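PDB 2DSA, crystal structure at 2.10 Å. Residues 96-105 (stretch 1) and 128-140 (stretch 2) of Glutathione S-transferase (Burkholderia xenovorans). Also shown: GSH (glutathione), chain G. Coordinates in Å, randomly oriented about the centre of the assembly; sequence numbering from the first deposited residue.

Stretch 1 96-105: QWLNFISSEL
Stretch 2 128-140: SLNTRLGQVARQL

Residues 96-105 and 128-139 are two helical segments of one chain, packed nearly antiparallel: their N-to-C directions diverge by 161° (signed crossing angle -161°) and their axes approach to 10.7 Å. The register is set by the CA atoms of Leu105 and Leu129, 6.6 Å apart, and those of Glu104 and Arg132, 7.0 Å apart. Both segments keep helical phi/psi near -60/-45 over most of their length. Stretch 1 widens into a pi-type turn at 101-105, where phi/psi drifts to -102/-20 at Glu104 and -117/-66 at Leu105; Leu105 N makes weak hydrogen bonds to Phe100 O (3.4 Å) and Ile101 O (3.2 Å). No hydrogen bond crosses between the stretches, so the 497 Å² they bury is held by apolar packing and one salt bridge.

Ser128 opens stretch 2 and accepts the hydrogen bond from Arg132 N to Ser128 O (3.0 Å). Leu129 (chi1 m, chi2 t) has its CA-to-CB bond sideways, but its end reaches across: its CD2 lies 3.9 Å from Leu105 CD2 and 3.8 Å from Leu105 O. Asn130 and Thr131, both exposed, take no part in the contact.

Arg132 points toward stretch 1 in an unusual conformation, with chi1 -125° and chi2 95° between wells, chi3 -89° and chi4 -173°. Its aliphatic portion serves as packing surface: CB lies 3.9 Å from Leu105 CD2, and CG 3.4 Å from Phe100 CZ. Farther out, NH1 forms a salt bridge with Glu104 OE2 at 3.5 Å. Glu104 (chi1 m, chi2 m, chi3 148°) is buried, and its charge is further met by the ligand, since GSH N1 donates a hydrogen bond to Glu104 OE1 at 2.6 Å. One carboxylate thus links the helix pair to glutathione, the substrate expected of a glutathione S-transferase.

Leu133 (m, t) starts away from stretch 1, yet its CD2 comes within 3.9 Å of Leu105 CD2. Leu105, also m, t, is the knob in a hole formed by Leu129, Arg132, Leu133 and Val136, a site well suited to a branched apolar side chain. Gly134 lies out of reach of stretch 1.

Gln135, with its CA-to-CB bond toward stretch 1 and chi1 and chi2 t, chi3 -5°, places OE1 3.3 Å from Phe100 CE1. Val136 (chi1 t) is a compact buried centre for three partners: its CG2 lies 3.6 Å from Phe100 CE2, 4.2 Å from Trp97 CZ3 and 4.3 Å from Leu105 CD1. Phe100 adopts chi1 t and chi2 92°, which extends its ring to reach Arg132, Gln135 and Val136.

Ala137 and Arg138 make no contact. Gln139 (chi1 t, chi2 p), its CA-to-CB bond toward stretch 1, lies at the edge of the contact, with CG 3.5 Å from Trp97 CZ2. The large indole of Trp97, at chi1 -85° and chi2 112°, is buried and spans Val136 and Gln139. Leu140 then leaves helical phi/psi (-92/6) and contributes nothing to the contact.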

ATOM      1  N   GLN A  96       0.526   7.998   2.844  1.00 28.83           N
ATOM      2  CA  GLN A  96       1.869   7.558   3.202  1.00 28.78           C
ATOM      3  C   GLN A  96       1.789   6.557   4.340  1.00 28.12           C
ATOM      4  O   GLN A  96       2.266   5.444   4.205  1.00 28.39           O
ATOM      5  CB  GLN A  96       2.728   8.764   3.619  1.00 28.63           C
ATOM      6  CG  GLN A  96       4.085   8.376   4.217  1.00 28.61           C
ATOM      7  CD  GLN A  96       4.796   9.565   4.853  1.00 28.67           C
ATOM      8  OE1 GLN A  96       5.119   9.540   6.043  1.00 30.23           O
ATOM      9  NE2 GLN A  96       4.980  10.630   4.083  1.00 26.75           N
ATOM     10  N   TRP A  97       1.166   6.951   5.456  1.00 28.45           N
ATOM     11  CA  TRP A  97       1.029   6.056   6.597  1.00 28.56           C
ATOM     12  C   TRP A  97       0.253   4.790   6.284  1.00 28.79           C
ATOM     13  O   TRP A  97       0.677   3.697   6.699  1.00 29.57           O
ATOM     14  CB  TRP A  97       0.505   6.769   7.842  1.00 29.47           C
ATOM     15  CG  TRP A  97       1.624   7.416   8.596  1.00 30.44           C
ATOM     16  CD1 TRP A  97       1.842   8.761   8.751  1.00 31.56           C
ATOM     17  CD2 TRP A  97       2.721   6.751   9.248  1.00 30.49           C
ATOM     18  NE1 TRP A  97       2.992   8.965   9.479  1.00 32.50           N
ATOM     19  CE2 TRP A  97       3.554   7.754   9.791  1.00 32.24           C
ATOM     20  CE3 TRP A  97       3.066   5.402   9.448  1.00 31.50           C
ATOM     21  CZ2 TRP A  97       4.723   7.456  10.519  1.00 30.96           C
ATOM     22  CZ3 TRP A  97       4.225   5.102  10.179  1.00 31.68           C
ATOM     23  CH2 TRP A  97       5.039   6.130  10.700  1.00 31.29           C
ATOM     24  N   LEU A  98      -0.842   4.915   5.524  1.00 28.23           N
ATOM     25  CA  LEU A  98      -1.627   3.740   5.120  1.00 28.74           C
ATOM     26  C   LEU A  98      -0.812   2.760   4.260  1.00 28.80           C
ATOM     27  O   LEU A  98      -0.908   1.559   4.446  1.00 29.04           O
ATOM     28  CB  LEU A  98      -2.917   4.137   4.389  1.00 28.23           C
ATOM     29  CG  LEU A  98      -4.054   4.826   5.157  1.00 27.11           C
ATOM     30  CD1 LEU A  98      -5.174   5.204   4.183  1.00 26.13           C
ATOM     31  CD2 LEU A  98      -4.598   3.929   6.283  1.00 26.20           C
ATOM     32  N   ASN A  99      -0.032   3.275   3.309  1.00 29.04           N
ATOM     33  CA  ASN A  99       0.795   2.399   2.493  1.00 29.87           C
ATOM     34  C   ASN A  99       1.945   1.755   3.279  1.00 30.25           C
ATOM     35  O   ASN A  99       2.294   0.604   3.017  1.00 30.21           O
ATOM     36  CB  ASN A  99       1.350   3.113   1.257  1.00 29.77           C
ATOM     37  CG  ASN A  99       1.805   2.138   0.205  1.00 30.88           C
ATOM     38  OD1 ASN A  99       0.981   1.546  -0.471  1.00 31.27           O
ATOM     39  ND2 ASN A  99       3.132   1.932   0.083  1.00 32.17           N
ATOM     40  N   PHE A 100       2.531   2.520   4.207  1.00 30.54           N
ATOM     41  CA  PHE A 100       3.490   2.009   5.185  1.00 31.19           C
ATOM     42  C   PHE A 100       2.952   0.842   6.017  1.00 31.29           C
ATOM     43  O   PHE A 100       3.603  -0.204   6.137  1.00 31.55           O
ATOM     44  CB  PHE A 100       3.975   3.118   6.122  1.00 30.78           C
ATOM     45  CG  PHE A 100       5.050   2.667   7.083  1.00 33.11           C
ATOM     46  CD1 PHE A 100       6.401   2.806   6.754  1.00 33.84           C
ATOM     47  CD2 PHE A 100       4.716   2.089   8.319  1.00 33.57           C
ATOM     48  CE1 PHE A 100       7.395   2.394   7.627  1.00 33.68           C
ATOM     49  CE2 PHE A 100       5.698   1.672   9.202  1.00 33.02           C
ATOM     50  CZ  PHE A 100       7.043   1.825   8.865  1.00 33.22           C
ATOM     51  N   ILE A 101       1.771   1.017   6.599  1.00 31.31           N
ATOM     52  CA  ILE A 101       1.194  -0.041   7.422  1.00 31.30           C
ATOM     53  C   ILE A 101       0.981  -1.295   6.577  1.00 31.83           C
ATOM     54  O   ILE A 101       1.307  -2.407   6.999  1.00 31.97           O
ATOM     55  CB  ILE A 101      -0.089   0.412   8.164  1.00 30.95           C
ATOM     56  CG1 ILE A 101       0.238   1.549   9.126  1.00 30.40           C
ATOM     57  CG2 ILE A 101      -0.701  -0.751   8.933  1.00 31.80           C
ATOM     58  CD1 ILE A 101      -0.904   2.500   9.414  1.00 30.49           C
ATOM     59  N   SER A 102       0.470  -1.101   5.370  1.00 31.94           N
ATOM     60  CA  SER A 102       0.163  -2.207   4.466  1.00 32.51           C
ATOM     61  C   SER A 102       1.401  -2.976   3.959  1.00 32.49           C
ATOM     62  O   SER A 102       1.450  -4.205   4.044  1.00 31.61           O
ATOM     63  CB  SER A 102      -0.652  -1.681   3.282  1.00 32.13           C
ATOM     64  OG  SER A 102      -0.727  -2.638   2.246  1.00 34.03           O
ATOM     65  N   SER A 103       2.374  -2.241   3.417  1.00 32.56           N
ATOM     66  CA  SER A 103       3.522  -2.855   2.736  1.00 33.28           C
ATOM     67  C   SER A 103       4.675  -3.185   3.691  1.00 34.33           C
ATOM     68  O   SER A 103       5.420  -4.142   3.459  1.00 35.32           O
ATOM     69  CB  SER A 103       4.032  -1.953   1.619  1.00 32.97           C
ATOM     70  OG  SER A 103       4.568  -0.743   2.155  1.00 31.93           O
ATOM     71  N   GLU A 104       4.809  -2.396   4.756  1.00 35.03           N
ATOM     72  CA  GLU A 104       5.945  -2.486   5.662  1.00 35.27           C
ATOM     73  C   GLU A 104       5.622  -3.218   6.959  1.00 35.94           C
ATOM     74  O   GLU A 104       6.533  -3.675   7.649  1.00 36.49           O
ATOM     75  CB  GLU A 104       6.510  -1.088   5.976  1.00 35.14           C
ATOM     76  CG  GLU A 104       6.967  -0.258   4.726  1.00 34.86           C
ATOM     77  CD  GLU A 104       8.071  -0.938   3.914  1.00 36.29           C
ATOM     78  OE1 GLU A 104       8.120  -0.759   2.676  1.00 35.74           O
ATOM     79  OE2 GLU A 104       8.890  -1.669   4.517  1.00 35.99           O
ATOM     80  N   LEU A 105       4.343  -3.310   7.313  1.00 35.42           N
ATOM     81  CA  LEU A 105       3.965  -3.962   8.562  1.00 35.38           C
ATOM     82  C   LEU A 105       3.114  -5.200   8.297  1.00 35.80           C
ATOM     83  O   LEU A 105       3.548  -6.328   8.542  1.00 35.61           O
ATOM     84  CB  LEU A 105       3.262  -2.985   9.512  1.00 35.13           C
ATOM     85  CG  LEU A 105       4.045  -1.830  10.135  1.00 35.27           C
ATOM     86  CD1 LEU A 105       3.136  -1.018  11.059  1.00 33.32           C
ATOM     87  CD2 LEU A 105       5.294  -2.324  10.909  1.00 35.09           C
ATOM     88  N   SER A 128      12.812  -7.437  10.117  1.00 50.12           N
ATOM     89  CA  SER A 128      12.217  -6.300   9.387  1.00 49.12           C
ATOM     90  C   SER A 128      11.231  -5.574  10.284  1.00 47.69           C
ATOM     91  O   SER A 128      11.269  -4.352  10.391  1.00 47.54           O
ATOM     92  CB  SER A 128      11.492  -6.760   8.114  1.00 49.08           C
ATOM     93  OG  SER A 128      12.349  -7.498   7.257  1.00 50.21           O
ATOM     94  N   LEU A 129      10.366  -6.344  10.936  1.00 46.71           N
ATOM     95  CA  LEU A 129       9.353  -5.803  11.842  1.00 45.97           C
ATOM     96  C   LEU A 129       9.935  -5.101  13.059  1.00 45.68           C
ATOM     97  O   LEU A 129       9.433  -4.054  13.471  1.00 45.24           O
ATOM     98  CB  LEU A 129       8.383  -6.900  12.290  1.00 45.79           C
ATOM     99  CG  LEU A 129       7.254  -7.227  11.309  1.00 45.28           C
ATOM    100  CD1 LEU A 129       6.544  -8.491  11.757  1.00 43.51           C
ATOM    101  CD2 LEU A 129       6.275  -6.043  11.177  1.00 43.15           C
ATOM    102  N   ASN A 130      10.978  -5.690  13.646  1.00 45.45           N
ATOM    103  CA  ASN A 130      11.672  -5.069  14.767  1.00 45.12           C
ATOM    104  C   ASN A 130      12.093  -3.648  14.425  1.00 44.34           C
ATOM    105  O   ASN A 130      11.947  -2.740  15.244  1.00 44.52           O
ATOM    106  CB  ASN A 130      12.901  -5.898  15.163  1.00 45.78           C
ATOM    107  CG  ASN A 130      13.575  -5.378  16.415  1.00 47.89           C
ATOM    108  OD1 ASN A 130      14.549  -4.607  16.343  1.00 50.81           O
ATOM    109  ND2 ASN A 130      13.058  -5.789  17.582  1.00 49.90           N
ATOM    110  N   THR A 131      12.618  -3.463  13.213  1.00 43.72           N
ATOM    111  CA  THR A 131      13.099  -2.153  12.760  1.00 43.50           C
ATOM    112  C   THR A 131      11.925  -1.215  12.489  1.00 43.14           C
ATOM    113  O   THR A 131      11.895  -0.077  12.955  1.00 42.96           O
ATOM    114  CB  THR A 131      13.933  -2.270  11.469  1.00 43.25           C
ATOM    115  OG1 THR A 131      14.990  -3.211  11.662  1.00 44.88           O
ATOM    116  CG2 THR A 131      14.519  -0.921  11.075  1.00 43.62           C
ATOM    117  N   ARG A 132      10.962  -1.731  11.733  1.00 42.75           N
ATOM    118  CA  ARG A 132       9.827  -0.965  11.258  1.00 42.51           C
ATOM    119  C   ARG A 132       8.947  -0.520  12.436  1.00 41.85           C
ATOM    120  O   ARG A 132       8.585   0.656  12.519  1.00 41.70           O
ATOM    121  CB  ARG A 132       9.081  -1.794  10.204  1.00 42.79           C
ATOM    122  CG  ARG A 132       8.885  -1.091   8.855  1.00 44.72           C
ATOM    123  CD  ARG A 132       9.925  -1.373   7.767  1.00 44.75           C
ATOM    124  NE  ARG A 132      11.038  -0.440   7.852  1.00 47.54           N
ATOM    125  CZ  ARG A 132      12.033  -0.326   6.970  1.00 46.10           C
ATOM    126  NH1 ARG A 132      12.065  -1.038   5.850  1.00 44.72           N
ATOM    127  NH2 ARG A 132      12.998   0.538   7.213  1.00 46.10           N
ATOM    128  N   LEU A 133       8.654  -1.437  13.368  1.00 41.59           N
ATOM    129  CA  LEU A 133       7.966  -1.092  14.636  1.00 41.24           C
ATOM    130  C   LEU A 133       8.712  -0.072  15.513  1.00 41.10           C
ATOM    131  O   LEU A 133       8.092   0.682  16.262  1.00 41.00           O
ATOM    132  CB  LEU A 133       7.673  -2.336  15.476  1.00 41.11           C
ATOM    133  CG  LEU A 133       6.729  -3.429  14.970  1.00 42.05           C
ATOM    134  CD1 LEU A 133       6.785  -4.611  15.934  1.00 42.12           C
ATOM    135  CD2 LEU A 133       5.276  -2.937  14.762  1.00 41.39           C
ATOM    136  N   GLY A 134      10.043  -0.065  15.428  1.00 41.05           N
ATOM    137  CA  GLY A 134      10.844   0.979  16.062  1.00 40.52           C
ATOM    138  C   GLY A 134      10.514   2.348  15.488  1.00 40.14           C
ATOM    139  O   GLY A 134      10.314   3.311  16.230  1.00 39.96           O
ATOM    140  N   GLN A 135      10.441   2.434  14.160  1.00 39.94           N
ATOM    141  CA  GLN A 135      10.106   3.697  13.511  1.00 39.90           C
ATOM    142  C   GLN A 135       8.730   4.233  13.954  1.00 39.75           C
ATOM    143  O   GLN A 135       8.567   5.437  14.179  1.00 39.87           O
ATOM    144  CB  GLN A 135      10.183   3.566  11.989  1.00 39.98           C
ATOM    145  CG  GLN A 135       9.918   4.876  11.232  1.00 39.48           C
ATOM    146  CD  GLN A 135       9.841   4.683   9.732  1.00 40.08           C
ATOM    147  OE1 GLN A 135      10.077   3.579   9.207  1.00 41.53           O
ATOM    148  NE2 GLN A 135       9.492   5.751   9.024  1.00 39.16           N
ATOM    149  N   VAL A 136       7.757   3.337  14.100  1.00 39.60           N
ATOM    150  CA  VAL A 136       6.401   3.737  14.508  1.00 39.21           C
ATOM    151  C   VAL A 136       6.340   4.124  15.979  1.00 39.62           C
ATOM    152  O   VAL A 136       5.616   5.048  16.352  1.00 39.85           O
ATOM    153  CB  VAL A 136       5.354   2.633  14.214  1.00 38.95           C
ATOM    154  CG1 VAL A 136       3.956   3.156  14.441  1.00 37.91           C
ATOM    155  CG2 VAL A 136       5.504   2.140  12.792  1.00 38.39           C
ATOM    156  N   ALA A 137       7.095   3.410  16.814  1.00 40.12           N
ATOM    157  CA  ALA A 137       7.174   3.727  18.233  1.00 40.14           C
ATOM    158  C   ALA A 137       7.741   5.126  18.448  1.00 40.52           C
ATOM    159  O   ALA A 137       7.243   5.878  19.288  1.00 40.47           O
ATOM    160  CB  ALA A 137       7.996   2.681  18.970  1.00 40.16           C
ATOM    161  N   ARG A 138       8.760   5.486  17.668  1.00 41.13           N
ATOM    162  CA  ARG A 138       9.313   6.840  17.731  1.00 42.21           C
ATOM    163  C   ARG A 138       8.299   7.888  17.270  1.00 41.78           C
ATOM    164  O   ARG A 138       8.209   8.978  17.854  1.00 40.95           O
ATOM    165  CB  ARG A 138      10.630   6.931  16.962  1.00 42.33           C
ATOM    166  CG  ARG A 138      11.724   6.060  17.592  1.00 44.43           C
ATOM    167  CD  ARG A 138      13.132   6.322  17.037  1.00 44.53           C
ATOM    168  NE  ARG A 138      13.244   5.992  15.612  1.00 49.12           N
ATOM    169  CZ  ARG A 138      13.504   4.780  15.123  1.00 49.90           C
ATOM    170  NH1 ARG A 138      13.680   3.738  15.943  1.00 49.25           N
ATOM    171  NH2 ARG A 138      13.584   4.614  13.803  1.00 48.96           N
ATOM    172  N   GLN A 139       7.515   7.538  16.243  1.00 41.83           N
ATOM    173  CA  GLN A 139       6.479   8.427  15.712  1.00 41.62           C
ATOM    174  C   GLN A 139       5.411   8.690  16.777  1.00 42.09           C
ATOM    175  O   GLN A 139       4.937   9.808  16.924  1.00 42.32           O
ATOM    176  CB  GLN A 139       5.855   7.824  14.440  1.00 41.75           C
ATOM    177  CG  GLN A 139       4.711   8.646  13.784  1.00 40.53           C
ATOM    178  CD  GLN A 139       5.181   9.907  13.044  1.00 40.50           C
ATOM    179  OE1 GLN A 139       4.395  10.835  12.838  1.00 41.69           O
ATOM    180  NE2 GLN A 139       6.448   9.942  12.638  1.00 37.42           N
ATOM    181  N   LEU A 140       5.072   7.657  17.542  1.00 42.80           N
ATOM    182  CA  LEU A 140       4.015   7.740  18.545  1.00 43.44           C
ATOM    183  C   LEU A 140       4.505   8.129  19.950  1.00 44.30           C
ATOM    184  O   LEU A 140       3.719   8.151  20.906  1.00 43.76           O
ATOM    185  CB  LEU A 140       3.189   6.445  18.558  1.00 43.09           C
ATOM    186  CG  LEU A 140       2.339   6.180  17.303  1.00 42.96           C
ATOM    187  CD1 LEU A 140       1.835   4.756  17.284  1.00 40.54           C
ATOM    188  CD2 LEU A 140       1.165   7.164  17.166  1.00 42.19           C
TER
HETATM  189  N1  GSH G2224       6.906   0.937   1.069  1.00 34.67           N
HETATM  190  CA1 GSH G2224       7.893   1.710   0.345  1.00 36.84           C
HETATM  191  C1  GSH G2224       7.211   2.410  -0.784  1.00 36.34           C
HETATM  192  O11 GSH G2224       7.605   3.539  -1.111  1.00 36.39           O
HETATM  193  O12 GSH G2224       6.263   1.865  -1.414  1.00 36.29           O
HETATM  194  CB1 GSH G2224       8.959   0.787  -0.230  1.00 37.48           C
HETATM  195  CG1 GSH G2224      10.098   1.557  -0.890  1.00 38.11           C
HETATM  196  CD1 GSH G2224      11.151   0.600  -1.401  1.00 41.84           C
HETATM  197  OE1 GSH G2224      10.948  -0.785  -1.310  1.00 42.07           O
HETATM  198  N2  GSH G2224      12.247   1.128  -1.958  1.00 43.64           N
HETATM  199  CA2 GSH G2224      13.404   0.333  -2.344  1.00 45.01           C
HETATM  200  C2  GSH G2224      14.625   0.794  -1.594  1.00 46.25           C
HETATM  201  O2  GSH G2224      14.894   2.164  -1.407  1.00 44.19           O
HETATM  202  CB2 GSH G2224      13.692   0.463  -3.839  1.00 45.47           C
HETATM  203  SG2 GSH G2224      12.442  -0.220  -4.968  1.00 45.54           S
HETATM  204  N3  GSH G2224      15.442  -0.139  -1.116  1.00 50.21           N
HETATM  205  CA3 GSH G2224      15.167  -0.808   0.143  1.00 54.03           C
HETATM  206  C3  GSH G2224      15.989  -0.295   1.290  1.00 55.31           C
HETATM  207  O31 GSH G2224      15.458  -0.137   2.419  1.00 56.76           O
HETATM  208  O32 GSH G2224      17.204  -0.040   1.115  1.00 56.04           O